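Local coordinates for protein pectinesterase 1 (Solanum lycopersicum, PDB 1XG2) that hydrolyses the methyl esters of pectin in plant cell walls, releasing methanol and leaving galacturonate carboxylates, at residues A[288-291]-A[295-298]; A[302-305]-A[310-313]; A[99-104]-A[108-113]. One frame throughout, in Å; residues are numbered along the deposited sequence.

Interaction 1: residues A[288-291]-A[295-298]; sequences KAMP and AKLI
M290 and K296 meet across a sharp turn between two short helical pieces of the C-terminal tail, which lies along one sheet of the right-handed parallel beta-helix of the pectinesterase domain. No hydrogen bond or salt bridge joins 288-291 to 295-298; the 178 Å² they bury comes from van der Waals contact. The backbones come closest at P291 and K296, whose CA atoms are 5.1 Å apart.

The side chains meet through the methionine methyl alone, which touches both CE and CG of K296. The M290 chain is bent at its second and third torsions (chi3 -62°), which brings this methyl up against the lysine chain. CE of M290 lies 3.5 Å from CE of K296, tight for two carbons. The lysine departs from the segment beyond this point, in keeping with an amine at the exposed surface.

The remaining contacts set aliphatic carbons against backbone carbonyls. M290 O approaches CG of K296 at 3.3 Å, while T293 OG1, in the intervening turn, hydrogen-bonds to that same oxygen and so satisfies it. L297, buried against V162 of strand 160-164, ties this turn to the beta-helix wall; its branch leaves the backbone with CG anti to N (chi1 -177°). A separate contact, placed by the backbone, sets P291 O 3.5 Å from L297 CB.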
loop_
_atom_site.group_PDB
_atom_site.type_symbol
_atom_site.label_atom_id
_atom_site.label_comp_id
_atom_site.label_asym_id
_atom_site.label_seq_id
_atom_site.Cartn_x
_atom_site.Cartn_y
_atom_site.Cartn_z
ATOM N N LYS A 288 -2.117 -8.590 -22.161
ATOM C CA LYS A 288 -1.457 -7.460 -21.498
ATOM C C LYS A 288 -2.248 -6.905 -20.297
ATOM O O LYS A 288 -1.684 -6.200 -19.448
ATOM C CB LYS A 288 -1.159 -6.355 -22.515
ATOM C CG LYS A 288 -0.081 -6.774 -23.527
ATOM C CD LYS A 288 0.200 -5.680 -24.542
ATOM C CE LYS A 288 1.240 -6.108 -25.582
ATOM N NZ LYS A 288 1.547 -4.971 -26.517
ATOM N N ALA A 289 -3.546 -7.203 -20.242
ATOM C CA ALA A 289 -4.376 -6.872 -19.088
ATOM C C ALA A 289 -4.287 -7.939 -17.990
ATOM O O ALA A 289 -4.515 -7.646 -16.808
ATOM C CB ALA A 289 -5.815 -6.697 -19.520
ATOM N N MET A 290 -3.937 -9.166 -18.379
ATOM C CA MET A 290 -3.996 -10.317 -17.468
ATOM C C MET A 290 -3.106 -10.201 -16.220
ATOM O O MET A 290 -3.492 -10.668 -15.160
ATOM C CB MET A 290 -3.691 -11.631 -18.205
ATOM C CG MET A 290 -4.949 -12.447 -18.539
ATOM S SD MET A 290 -5.733 -13.237 -17.106
ATOM C CE MET A 290 -4.441 -14.295 -16.577
ATOM N N PRO A 291 -1.927 -9.608 -16.339
ATOM C CA PRO A 291 -1.052 -9.405 -15.173
ATOM C C PRO A 291 -1.680 -8.617 -14.025
ATOM O O PRO A 291 -1.167 -8.681 -12.903
ATOM C CB PRO A 291 0.120 -8.626 -15.755
ATOM C CG PRO A 291 0.137 -8.995 -17.181
ATOM C CD PRO A 291 -1.293 -9.116 -17.575
ATOM N N ALA A 295 -5.810 -13.122 -9.963
ATOM C CA ALA A 295 -4.979 -14.311 -10.097
ATOM C C ALA A 295 -3.487 -13.968 -10.206
ATOM O O ALA A 295 -2.658 -14.592 -9.557
ATOM C CB ALA A 295 -5.425 -15.113 -11.305
ATOM N N LYS A 296 -3.144 -12.965 -11.003
ATOM C CA LYS A 296 -1.739 -12.703 -11.299
ATOM C C LYS A 296 -1.099 -11.661 -10.383
ATOM O O LYS A 296 0.066 -11.795 -10.025
ATOM C CB LYS A 296 -1.572 -12.266 -12.756
ATOM C CG LYS A 296 -2.059 -13.285 -13.772
ATOM C CD LYS A 296 -1.267 -14.582 -13.718
ATOM C CE LYS A 296 -1.898 -15.644 -14.627
ATOM N NZ LYS A 296 -1.223 -16.966 -14.480
ATOM N N LEU A 297 -1.830 -10.609 -10.029
ATOM C CA LEU A 297 -1.229 -9.498 -9.285
ATOM C C LEU A 297 -1.140 -9.775 -7.784
ATOM O O LEU A 297 -0.164 -9.406 -7.143
ATOM C CB LEU A 297 -1.982 -8.194 -9.545
ATOM C CG LEU A 297 -1.412 -6.932 -8.873
ATOM C CD1 LEU A 297 -0.028 -6.589 -9.405
ATOM C CD2 LEU A 297 -2.353 -5.767 -9.083
ATOM N N ILE A 298 -2.156 -10.437 -7.235
ATOM C CA ILE A 298 -2.209 -10.746 -5.810
ATOM C C ILE A 298 -2.330 -12.248 -5.491
ATOM O O ILE A 298 -2.599 -12.609 -4.357
ATOM C CB ILE A 298 -3.354 -9.935 -5.128
ATOM C CG1 ILE A 298 -4.743 -10.290 -5.682
ATOM C CG2 ILE A 298 -3.084 -8.428 -5.286
ATOM C CD1 ILE A 298 -5.892 -9.627 -4.911
#

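Interaction 2: residues A[302-305]-A[310-313]; sequences SWLR and AYVD
L304 lies over one face of the Y311 ring, joining the last short helix of the chain, 301-304, to the extended C-terminal tail that runs back past it. Both pieces rest on the long parallel sheet of the pectinesterase beta-helix, where F142 of strand 140-144 touches both side chains. The segments bury 147 Å² together, and no hydrogen bond links them.

The leucine and the tyrosine cross obliquely, and two carbons of the leucine make the contact. CB stands 3.9 Å from the centroid of the Y311 ring and 22° off its normal, which meets the geometry of a CH-pi contact; it is displaced toward the rim, with CE1 of Y311 its nearest ring atom at 3.6 Å from L304 CB. The second carbon, CD1 of L304, reaches the root of the ring, 3.7 Å from CG of Y311. Thus the leucine spans the ring from its CE1 side back to its attachment point. Y311 is placed for this by a first torsion of 65°, which sets CG between the backbone N and the carbonyl carbon and brings the ring against the helix.

L304 also has aromatic company within its own segment: its CG lies 4.0 Å above the plane of the W303 ring, toward the rim. V294 of helix 294-297 touches both L304 and Y311, extending the apolar patch beyond the pair.

At the phenol end the ring passes from leucine carbons to the start of the R305 side chain. Here an aliphatic carbon rests against the hydroxyl in a van der Waals contact: CB of R305 lies 3.9 Å from OH of Y311.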
loop_
_atom_site.group_PDB
_atom_site.type_symbol
_atom_site.label_atom_id
_atom_site.label_comp_id
_atom_site.label_asym_id
_atom_site.label_seq_id
_atom_site.Cartn_x
_atom_site.Cartn_y
_atom_site.Cartn_z
ATOM N N SER A 302 -5.226 -18.468 -3.746
ATOM C CA SER A 302 -4.478 -19.162 -2.690
ATOM C C SER A 302 -4.838 -18.695 -1.296
ATOM O O SER A 302 -4.521 -19.367 -0.312
ATOM C CB SER A 302 -2.961 -19.039 -2.928
ATOM O OG SER A 302 -2.494 -17.695 -2.830
ATOM N N TRP A 303 -5.478 -17.534 -1.195
ATOM C CA TRP A 303 -5.946 -17.033 0.079
ATOM C C TRP A 303 -7.355 -16.421 0.076
ATOM O O TRP A 303 -7.939 -16.276 1.128
ATOM C CB TRP A 303 -4.948 -16.020 0.659
ATOM C CG TRP A 303 -4.619 -14.874 -0.243
ATOM C CD1 TRP A 303 -3.695 -14.868 -1.236
ATOM C CD2 TRP A 303 -5.201 -13.563 -0.230
ATOM N NE1 TRP A 303 -3.660 -13.642 -1.848
ATOM C CE2 TRP A 303 -4.570 -12.815 -1.244
ATOM C CE3 TRP A 303 -6.186 -12.937 0.546
ATOM C CZ2 TRP A 303 -4.896 -11.478 -1.513
ATOM C CZ3 TRP A 303 -6.507 -11.605 0.285
ATOM C CH2 TRP A 303 -5.867 -10.894 -0.735
ATOM N N LEU A 304 -7.910 -16.042 -1.063
ATOM C CA LEU A 304 -9.222 -15.392 -1.028
ATOM C C LEU A 304 -10.326 -16.383 -0.733
ATOM O O LEU A 304 -11.283 -16.047 -0.032
ATOM C CB LEU A 304 -9.535 -14.679 -2.325
ATOM C CG LEU A 304 -8.970 -13.270 -2.407
ATOM C CD1 LEU A 304 -9.218 -12.707 -3.804
ATOM C CD2 LEU A 304 -9.543 -12.362 -1.317
ATOM N N ARG A 305 -10.191 -17.612 -1.242
ATOM C CA ARG A 305 -11.290 -18.568 -1.122
ATOM C C ARG A 305 -11.660 -18.844 0.336
ATOM O O ARG A 305 -12.841 -19.032 0.634
ATOM C CB ARG A 305 -11.055 -19.864 -1.939
ATOM C CG ARG A 305 -9.815 -20.668 -1.459
ATOM C CD ARG A 305 -9.660 -22.088 -2.042
ATOM N NE ARG A 305 -8.891 -22.132 -3.295
ATOM C CZ ARG A 305 -7.560 -22.166 -3.397
ATOM N NH1 ARG A 305 -6.775 -22.163 -2.322
ATOM N NH2 ARG A 305 -7.004 -22.211 -4.606
ATOM N N ALA A 310 -16.745 -12.613 -2.224
ATOM C CA ALA A 310 -16.823 -12.806 -3.668
ATOM C C ALA A 310 -15.622 -12.189 -4.366
ATOM O O ALA A 310 -15.163 -11.097 -3.990
ATOM C CB ALA A 310 -18.100 -12.197 -4.226
ATOM N N TYR A 311 -15.111 -12.893 -5.373
ATOM C CA TYR A 311 -14.112 -12.325 -6.274
ATOM C C TYR A 311 -14.195 -12.948 -7.646
ATOM O O TYR A 311 -14.598 -14.105 -7.795
ATOM C CB TYR A 311 -12.676 -12.478 -5.716
ATOM C CG TYR A 311 -12.195 -13.913 -5.581
ATOM C CD1 TYR A 311 -12.609 -14.718 -4.522
ATOM C CD2 TYR A 311 -11.331 -14.466 -6.517
ATOM C CE1 TYR A 311 -12.164 -16.036 -4.393
ATOM C CE2 TYR A 311 -10.895 -15.775 -6.402
ATOM C CZ TYR A 311 -11.307 -16.556 -5.351
ATOM O OH TYR A 311 -10.853 -17.861 -5.255
ATOM N N VAL A 312 -13.830 -12.152 -8.642
ATOM C CA VAL A 312 -13.589 -12.613 -9.988
ATOM C C VAL A 312 -12.088 -12.793 -10.128
ATOM O O VAL A 312 -11.312 -11.870 -9.884
ATOM C CB VAL A 312 -14.115 -11.601 -11.024
ATOM C CG1 VAL A 312 -13.651 -11.946 -12.439
ATOM C CG2 VAL A 312 -15.641 -11.521 -10.939
ATOM N N ASP A 313 -11.694 -13.987 -10.561
ATOM C CA ASP A 313 -10.294 -14.372 -10.672
ATOM C C ASP A 313 -9.558 -13.795 -11.891
ATOM O O ASP A 313 -8.358 -13.486 -11.822
ATOM C CB ASP A 313 -10.218 -15.900 -10.729
ATOM C CG ASP A 313 -8.917 -16.418 -10.220
ATOM O OD1 ASP A 313 -8.615 -16.210 -9.028
ATOM O OD2 ASP A 313 -8.115 -17.041 -10.939
#

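Interaction 3: residues A[99-104]-A[108-113]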
loop_
_atom_site.group_PDB
_atom_site.type_symbol
_atom_site.label_atom_id
_atom_site.label_comp_id
_atom_site.label_asym_id
_atom_site.label_seq_id
_atom_site.Cartn_x
_atom_site.Cartn_y
_atom_site.Cartn_z
ATOM N N ILE A 99 -14.409 3.804 7.819
ATOM C CA ILE A 99 -13.223 4.409 8.401
ATOM C C ILE A 99 -13.127 5.789 7.794
ATOM O O ILE A 99 -13.142 5.935 6.589
ATOM C CB ILE A 99 -11.939 3.612 8.086
ATOM C CG1 ILE A 99 -12.099 2.110 8.419
ATOM C CG2 ILE A 99 -10.752 4.193 8.864
ATOM C CD1 ILE A 99 -12.521 1.806 9.827
ATOM N N GLN A 100 -13.024 6.805 8.638
ATOM C CA GLN A 100 -12.977 8.163 8.145
ATOM C C GLN A 100 -11.943 9.019 8.847
ATOM O O GLN A 100 -11.592 8.793 10.016
ATOM C CB GLN A 100 -14.350 8.821 8.220
ATOM C CG GLN A 100 -14.924 8.952 9.585
ATOM C CD GLN A 100 -16.103 9.968 9.637
ATOM O OE1 GLN A 100 -16.366 10.550 10.680
ATOM N NE2 GLN A 100 -16.806 10.136 8.526
ATOM N N ASN A 101 -11.455 9.993 8.090
ATOM C CA ASN A 101 -10.618 11.058 8.622
ATOM C C ASN A 101 -11.287 12.390 8.272
ATOM O O ASN A 101 -11.489 12.709 7.101
ATOM C CB ASN A 101 -9.190 10.954 8.087
ATOM C CG ASN A 101 -8.239 11.909 8.789
ATOM O OD1 ASN A 101 -8.586 13.076 9.024
ATOM N ND2 ASN A 101 -7.066 11.427 9.155
ATOM N N THR A 102 -11.651 13.150 9.304
ATOM C CA THR A 102 -12.437 14.385 9.143
ATOM C C THR A 102 -11.596 15.660 9.116
ATOM O O THR A 102 -12.139 16.766 9.218
ATOM C CB THR A 102 -13.445 14.518 10.287
ATOM O OG1 THR A 102 -12.756 14.503 11.543
ATOM C CG2 THR A 102 -14.375 13.301 10.346
ATOM N N ALA A 103 -10.286 15.526 8.990
ATOM C CA ALA A 103 -9.401 16.697 8.980
ATOM C C ALA A 103 -9.782 17.738 7.935
ATOM O O ALA A 103 -9.752 18.937 8.209
ATOM C CB ALA A 103 -7.960 16.276 8.802
ATOM N N GLY A 104 -10.142 17.282 6.742
ATOM C CA GLY A 104 -10.554 18.166 5.665
ATOM C C GLY A 104 -9.415 18.545 4.743
ATOM O O GLY A 104 -8.250 18.313 5.057
ATOM N N ASP A 108 -4.221 19.023 4.409
ATOM C CA ASP A 108 -3.373 18.241 3.505
ATOM C C ASP A 108 -3.490 16.735 3.816
ATOM O O ASP A 108 -4.593 16.255 4.106
ATOM C CB ASP A 108 -1.921 18.751 3.531
ATOM C CG ASP A 108 -1.806 20.198 3.068
ATOM O OD1 ASP A 108 -2.713 20.677 2.366
ATOM O OD2 ASP A 108 -0.844 20.919 3.373
ATOM N N GLN A 109 -2.388 15.988 3.754
ATOM C CA GLN A 109 -2.459 14.526 3.924
ATOM C C GLN A 109 -3.079 14.128 5.260
ATOM O O GLN A 109 -2.579 14.486 6.342
ATOM C CB GLN A 109 -1.081 13.873 3.797
ATOM C CG GLN A 109 -0.398 14.119 2.462
ATOM C CD GLN A 109 0.687 15.191 2.516
ATOM O OE1 GLN A 109 0.540 16.198 3.222
ATOM N NE2 GLN A 109 1.761 14.981 1.795
ATOM N N ALA A 110 -4.169 13.365 5.181
ATOM C CA ALA A 110 -4.874 12.914 6.364
ATOM C C ALA A 110 -5.600 11.593 6.028
ATOM O O ALA A 110 -6.677 11.600 5.452
ATOM C CB ALA A 110 -5.853 13.985 6.812
ATOM N N VAL A 111 -4.965 10.485 6.394
ATOM C CA VAL A 111 -5.350 9.140 5.976
ATOM C C VAL A 111 -6.508 8.622 6.817
ATOM O O VAL A 111 -6.505 8.765 8.049
ATOM C CB VAL A 111 -4.141 8.170 6.103
ATOM C CG1 VAL A 111 -4.562 6.692 5.780
ATOM C CG2 VAL A 111 -2.998 8.616 5.221
ATOM N N ALA A 112 -7.506 8.033 6.155
ATOM C CA ALA A 112 -8.541 7.288 6.856
ATOM C C ALA A 112 -8.032 5.893 7.214
ATOM O O ALA A 112 -7.855 5.566 8.395
ATOM C CB ALA A 112 -9.812 7.217 6.032
ATOM N N LEU A 113 -7.752 5.089 6.200
ATOM C CA LEU A 113 -7.273 3.729 6.391
ATOM C C LEU A 113 -5.880 3.523 5.806
ATOM O O LEU A 113 -5.639 3.825 4.637
ATOM C CB LEU A 113 -8.232 2.750 5.719
ATOM C CG LEU A 113 -7.870 1.262 5.746
ATOM C CD1 LEU A 113 -7.946 0.696 7.150
ATOM C CD2 LEU A 113 -8.798 0.516 4.804
HETATM O O HOH W 1 -7.128 16.134 3.637
#
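I99 and A112 form the apolar centre where a loop leaves strand 98-101 and doubles back toward strand 113-115, within one coil of the pectinesterase beta-helix. The end-to-end directions of 99-104 and 108-113 are 176° apart, so the chain returns almost exactly antiparallel, burying 339 Å². CG2 of I99, anti to the backbone N, points at the returning chain and lies 4.2 Å from CB of A112; that same methyl also meets CB of L113. I127 of the next coil touches all three residues. Nearer the bend the apolar surface continues as a methyl pair, with CB of A103 3.7 Å from CB of A110.

Between these two patches N101 brings a buried amide. Its ND2 donates to V111 O at 2.9 Å, nearly straight at the hydrogen (165°). V111 O lies close to the amide plane of the asparagine, whereas ND2 stands well above the carbonyl plane of V111. ND2 has a second acceptor in L71 O. On the other side of the amide, OD1 accepts from A103 N at 3.0 Å in an Asx turn, in the carbonyl plane and with a C=O...donor angle of 159°. Bonds at both ends thus fix the rotation of the amide. A leucine in place of N101 would probably leave V111 O and A103 N without these partners and free the turn to shift.

The polar edge lies beyond, close to the active-site cleft: Q109 is a substrate-binding residue by similarity and touches D132, the predicted proton donor. Here one water spans the mouth of the loop, 2.8 Å from G104 O and 2.6 Å from D108 O.

How the interactions relate
Interactions 1 and 2 belong to one C-terminal tail and touch directly: I298 O probably accepts a hydrogen bond from W303 NE1, and A295 N probably donates to D313 O. Their centres are 13 Å apart, and both are partly buried layers laid over the long parallel sheet. Interaction 3 is a buried contact within a coil, its centre about 30 Å from that of interaction 1 and on the opposite side of the chain's centre, beside probable substrate-binding residues. Chemistry follows place. In the tail, interaction 1 sets aliphatic carbons against a methyl and backbone carbonyls, and interaction 2 a leucine against a ring face, whereas 99-113 adds a buried amide and a bridging water.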